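PDB 7A9J: Cfl from Pectobacterium brasiliense, which probably activates carboxylic acids with ATP as a coronafacic acid ligase of the AMP-binding enzyme family, joining them to amines as amides. Local coordinates for residues 25-38 and 47-59. The protein carries 1 engineered substitution. Numbering follows the deposited sequence.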
# COMPACT_ATOMS: atom_id res chain seq x y z
N PHE A 25 4.88 19.79 7.84
CA PHE A 25 5.52 20.83 7.03
C PHE A 25 6.78 21.37 7.71
O PHE A 25 7.82 21.56 7.06
CB PHE A 25 4.57 22.01 6.72
CG PHE A 25 5.31 23.15 6.07
CD1 PHE A 25 5.78 23.03 4.76
CD2 PHE A 25 5.57 24.31 6.78
CE1 PHE A 25 6.56 24.07 4.18
CE2 PHE A 25 6.33 25.36 6.15
CZ PHE A 25 6.76 25.21 4.86
N SER A 26 6.69 21.67 9.01
CA SER A 26 7.84 22.34 9.60
C SER A 26 9.03 21.39 9.68
O SER A 26 10.18 21.83 9.61
CB SER A 26 7.47 22.92 10.97
OG SER A 26 7.29 21.86 11.89
N SER A 27 8.79 20.08 9.76
CA SER A 27 9.89 19.12 9.68
C SER A 27 10.52 19.12 8.31
O SER A 27 11.75 19.00 8.19
CB SER A 27 9.38 17.70 10.02
OG SER A 27 9.10 17.62 11.39
N PHE A 28 9.70 19.18 7.26
CA PHE A 28 10.25 19.28 5.93
C PHE A 28 11.09 20.57 5.79
O PHE A 28 12.20 20.56 5.25
CB PHE A 28 9.12 19.30 4.87
CG PHE A 28 9.64 19.63 3.54
CD1 PHE A 28 10.28 18.66 2.83
CD2 PHE A 28 9.62 20.98 3.04
CE1 PHE A 28 10.85 18.92 1.59
CE2 PHE A 28 10.20 21.27 1.83
CZ PHE A 28 10.83 20.25 1.08
N ARG A 29 10.51 21.69 6.23
CA ARG A 29 11.15 23.01 6.06
C ARG A 29 12.51 23.02 6.72
O ARG A 29 13.51 23.48 6.12
CB ARG A 29 10.27 24.07 6.72
CG ARG A 29 10.93 25.54 6.54
CD ARG A 29 10.01 26.57 7.22
NE ARG A 29 10.78 27.82 7.35
CZ ARG A 29 11.74 28.01 8.25
NH1 ARG A 29 12.05 27.04 9.12
NH2 ARG A 29 12.38 29.17 8.31
N LYS A 30 12.55 22.56 7.96
CA LYS A 30 13.79 22.54 8.72
C LYS A 30 14.85 21.78 7.95
O LYS A 30 15.94 22.30 7.69
CB LYS A 30 13.56 21.94 10.10
CG LYS A 30 14.79 21.97 11.00
CD LYS A 30 14.59 21.08 12.22
CE LYS A 30 15.88 21.02 13.04
NZ LYS A 30 15.60 20.41 14.37
N HIS A 31 14.49 20.59 7.45
CA HIS A 31 15.46 19.85 6.67
C HIS A 31 15.83 20.54 5.36
O HIS A 31 17.01 20.59 4.98
CB HIS A 31 14.96 18.45 6.39
CG HIS A 31 16.02 17.61 5.77
ND1 HIS A 31 16.91 16.87 6.53
CD2 HIS A 31 16.43 17.48 4.48
CE1 HIS A 31 17.80 16.30 5.73
NE2 HIS A 31 17.54 16.66 4.49
N ALA A 32 14.85 21.09 4.65
CA ALA A 32 15.21 21.77 3.42
C ALA A 32 16.17 22.92 3.69
O ALA A 32 17.07 23.20 2.88
CB ALA A 32 13.94 22.27 2.71
N LEU A 33 16.01 23.63 4.80
CA LEU A 33 16.84 24.82 4.98
C LEU A 33 18.25 24.47 5.39
O LEU A 33 19.16 25.30 5.26
CB LEU A 33 16.19 25.76 5.98
CG LEU A 33 15.04 26.46 5.28
CD1 LEU A 33 14.33 27.26 6.31
CD2 LEU A 33 15.47 27.36 4.08
N LEU A 34 18.46 23.25 5.85
CA LEU A 34 19.76 22.80 6.30
C LEU A 34 20.43 21.90 5.27
O LEU A 34 21.61 21.58 5.44
CB LEU A 34 19.62 22.04 7.64
CG LEU A 34 19.02 22.86 8.80
CD1 LEU A 34 18.69 22.01 10.04
CD2 LEU A 34 19.93 24.07 9.15
N HIS A 35 19.72 21.51 4.22
CA HIS A 35 20.24 20.62 3.19
C HIS A 35 19.78 21.09 1.82
O HIS A 35 19.40 20.30 0.95
CB HIS A 35 19.79 19.19 3.46
CG HIS A 35 20.38 18.64 4.71
ND1 HIS A 35 19.87 18.91 5.96
CD2 HIS A 35 21.47 17.86 4.91
CE1 HIS A 35 20.61 18.30 6.88
NE2 HIS A 35 21.59 17.66 6.26
N SER A 36 19.91 22.41 1.64
CA SER A 36 19.23 23.11 0.57
C SER A 36 19.55 22.54 -0.80
O SER A 36 18.67 22.47 -1.66
CB SER A 36 19.61 24.60 0.62
OG SER A 36 19.06 25.14 1.79
N LYS A 37 20.83 22.19 -1.05
CA LYS A 37 21.27 21.91 -2.41
C LYS A 37 20.99 20.49 -2.83
O LYS A 37 21.11 20.16 -4.02
CB LYS A 37 22.80 22.15 -2.55
CG LYS A 37 23.25 23.53 -2.09
CD LYS A 37 24.77 23.70 -2.29
CE LYS A 37 25.56 22.53 -1.67
NZ LYS A 37 27.06 22.67 -1.78
N GLU A 38 20.62 19.64 -1.89
CA GLU A 38 20.47 18.24 -2.23
C GLU A 38 19.15 17.99 -2.94
O GLU A 38 18.20 18.77 -2.79
CB GLU A 38 20.59 17.42 -0.97
CG GLU A 38 22.08 17.16 -0.62
CD GLU A 38 22.24 16.80 0.83
OE1 GLU A 38 21.23 16.40 1.45
OE2 GLU A 38 23.37 16.92 1.37
N ASN A 47 14.44 17.16 -11.95
CA ASN A 47 14.74 17.06 -10.54
C ASN A 47 14.50 18.41 -9.89
O ASN A 47 14.48 19.47 -10.54
CB ASN A 47 16.18 16.61 -10.33
CG ASN A 47 17.17 17.69 -10.77
OD1 ASN A 47 17.59 18.51 -9.95
ND2 ASN A 47 17.48 17.73 -12.06
N ILE A 48 14.38 18.36 -8.58
CA ILE A 48 14.20 19.58 -7.82
C ILE A 48 14.93 19.42 -6.49
O ILE A 48 14.84 18.37 -5.85
CB ILE A 48 12.70 19.91 -7.64
CG1 ILE A 48 12.50 21.31 -7.02
CG2 ILE A 48 11.93 18.79 -6.82
CD1 ILE A 48 11.09 21.78 -7.09
N SER A 49 15.69 20.45 -6.10
CA SER A 49 16.37 20.41 -4.82
C SER A 49 15.40 20.61 -3.67
O SER A 49 14.31 21.15 -3.83
CB SER A 49 17.47 21.50 -4.76
OG SER A 49 16.86 22.80 -4.81
N PHE A 50 15.88 20.29 -2.47
CA PHE A 50 15.08 20.61 -1.27
C PHE A 50 14.73 22.11 -1.20
O PHE A 50 13.57 22.48 -0.94
CB PHE A 50 15.84 20.20 -0.01
CG PHE A 50 15.66 18.75 0.36
CD1 PHE A 50 14.54 18.39 1.10
CD2 PHE A 50 16.58 17.77 -0.02
CE1 PHE A 50 14.29 17.02 1.49
CE2 PHE A 50 16.33 16.39 0.37
CZ PHE A 50 15.22 16.06 1.12
N TYR A 51 15.72 22.96 -1.46
CA TYR A 51 15.48 24.40 -1.33
C TYR A 51 14.45 24.83 -2.35
O TYR A 51 13.49 25.54 -2.01
CB TYR A 51 16.77 25.18 -1.50
CG TYR A 51 16.57 26.68 -1.26
CD1 TYR A 51 16.56 27.19 0.04
CD2 TYR A 51 16.32 27.52 -2.29
CE1 TYR A 51 16.40 28.53 0.27
CE2 TYR A 51 16.20 28.91 -2.05
CZ TYR A 51 16.18 29.37 -0.78
OH TYR A 51 15.99 30.73 -0.53
N ASN A 52 14.61 24.40 -3.60
CA ASN A 52 13.64 24.83 -4.63
C ASN A 52 12.25 24.23 -4.42
O ASN A 52 11.24 24.86 -4.82
CB ASN A 52 14.21 24.54 -6.01
CG ASN A 52 15.33 25.61 -6.40
OD1 ASN A 52 15.20 26.83 -6.06
ND2 ASN A 52 16.44 25.19 -7.04
N LEU A 53 12.16 23.01 -3.87
CA LEU A 53 10.85 22.49 -3.52
C LEU A 53 10.21 23.32 -2.42
O LEU A 53 9.02 23.63 -2.51
CB LEU A 53 10.98 21.00 -3.11
CG LEU A 53 9.74 20.32 -2.58
CD1 LEU A 53 8.65 20.43 -3.63
CD2 LEU A 53 10.09 18.81 -2.28
N LEU A 54 10.97 23.73 -1.39
CA LEU A 54 10.43 24.66 -0.40
C LEU A 54 9.96 25.96 -1.05
O LEU A 54 8.89 26.48 -0.70
CB LEU A 54 11.46 24.94 0.71
CG LEU A 54 11.09 26.01 1.75
CD1 LEU A 54 9.85 25.55 2.60
CD2 LEU A 54 12.27 26.31 2.63
N LEU A 55 10.72 26.52 -1.99
CA LEU A 55 10.28 27.75 -2.64
C LEU A 55 8.96 27.54 -3.37
O LEU A 55 8.07 28.38 -3.26
CB LEU A 55 11.32 28.28 -3.61
CG LEU A 55 12.61 28.75 -2.93
CD1 LEU A 55 13.39 29.47 -3.98
CD2 LEU A 55 12.31 29.70 -1.79
N LEU A 56 8.82 26.41 -4.07
CA LEU A 56 7.56 26.09 -4.78
C LEU A 56 6.39 25.94 -3.79
O LEU A 56 5.29 26.49 -4.01
CB LEU A 56 7.72 24.79 -5.58
CG LEU A 56 6.49 24.21 -6.28
CD1 LEU A 56 5.97 25.30 -7.25
CD2 LEU A 56 6.91 22.97 -7.06
N ILE A 57 6.63 25.25 -2.68
CA ILE A 57 5.61 25.08 -1.64
C ILE A 57 5.16 26.43 -1.14
O ILE A 57 3.95 26.68 -0.94
CB ILE A 57 6.18 24.25 -0.48
CG1 ILE A 57 6.25 22.80 -0.91
CG2 ILE A 57 5.23 24.35 0.73
CD1 ILE A 57 7.27 21.99 -0.08
N GLN A 58 6.12 27.33 -0.90
CA GLN A 58 5.78 28.66 -0.42
C GLN A 58 4.93 29.43 -1.43
O GLN A 58 3.97 30.09 -1.02
CB GLN A 58 7.04 29.46 -0.05
CG GLN A 58 7.71 28.82 1.20
CD GLN A 58 9.05 29.51 1.53
OE1 GLN A 58 9.61 30.25 0.73
NE2 GLN A 58 9.55 29.25 2.71
N ARG A 59 5.29 29.37 -2.74
CA ARG A 59 4.50 30.07 -3.76
C ARG A 59 3.07 29.51 -3.82
O ARG A 59 2.09 30.30 -3.92
CB ARG A 59 5.17 29.98 -5.13
CG ARG A 59 6.39 30.89 -5.29
CD ARG A 59 6.78 31.02 -6.76
NE ARG A 59 7.72 32.14 -6.88
CZ ARG A 59 7.58 33.20 -7.67
NH1 ARG A 59 8.54 34.12 -7.66
NH2 ARG A 59 6.53 33.34 -8.47
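Phe28 and Leu54 show how two helices meet obliquely by exchanging knobs and holes. Phe28 sits as a knob among Phe50, Leu53, Leu54 and Ile57, and Leu54 returns the gesture among Phe28, Arg29, Ala32 and Leu33. The Phe28 ring receives Leu54 CB at its edge, while its CE2 meets Ile57 CD1 at 3.6 Å and its CZ meets Leu53 CD2 at 3.7 Å. Leu54 divides its branches: CD1 turns to Phe25 CZ, and CD2 reaches Leu33 CD2 at 3.7 Å. The helix axes approach to 8.4 Å at 135°, and small Ala32 probably helps the chains come together near Phe50, its CB 3.9 Å from Phe50 CB.

Phe50 closes this core at the N-terminal end of helix 50-59. The His31 ring presents its edge, through CD2, to one Phe50 face in a T-shaped pair with planes at 59°; with CG swung anti to the His31 backbone N (chi1 -171°), the imidazole places CD2 over that face. Phe28 CE1 and Glu38 O lie at the edge of the same Phe50 ring.

The first turn of helix 50-59 is held by the type I turn His35-Glu38. Phe50 N donates to Glu38 O at 2.8 Å, nearly in line with the carbonyl, and Tyr51 N donates to a lone pair of Ser36 O at 3.0 Å. Ser49 OG, as N-cap, accepts from Asn52 N, so three amides of that turn are satisfied. Ser36 OG bonds to Ala32 O, tying the turn back to its own helix.

The pair belongs to the AMP-binding enzyme region, joined through the hairpin of strands 39-42 and 47-49. Ala40 of that hairpin touches Phe50 and Leu53, Leu250 of helix 240-251 also reaches Phe50, and helix 83-95 brings Tyr90 against Phe28 and Ile57.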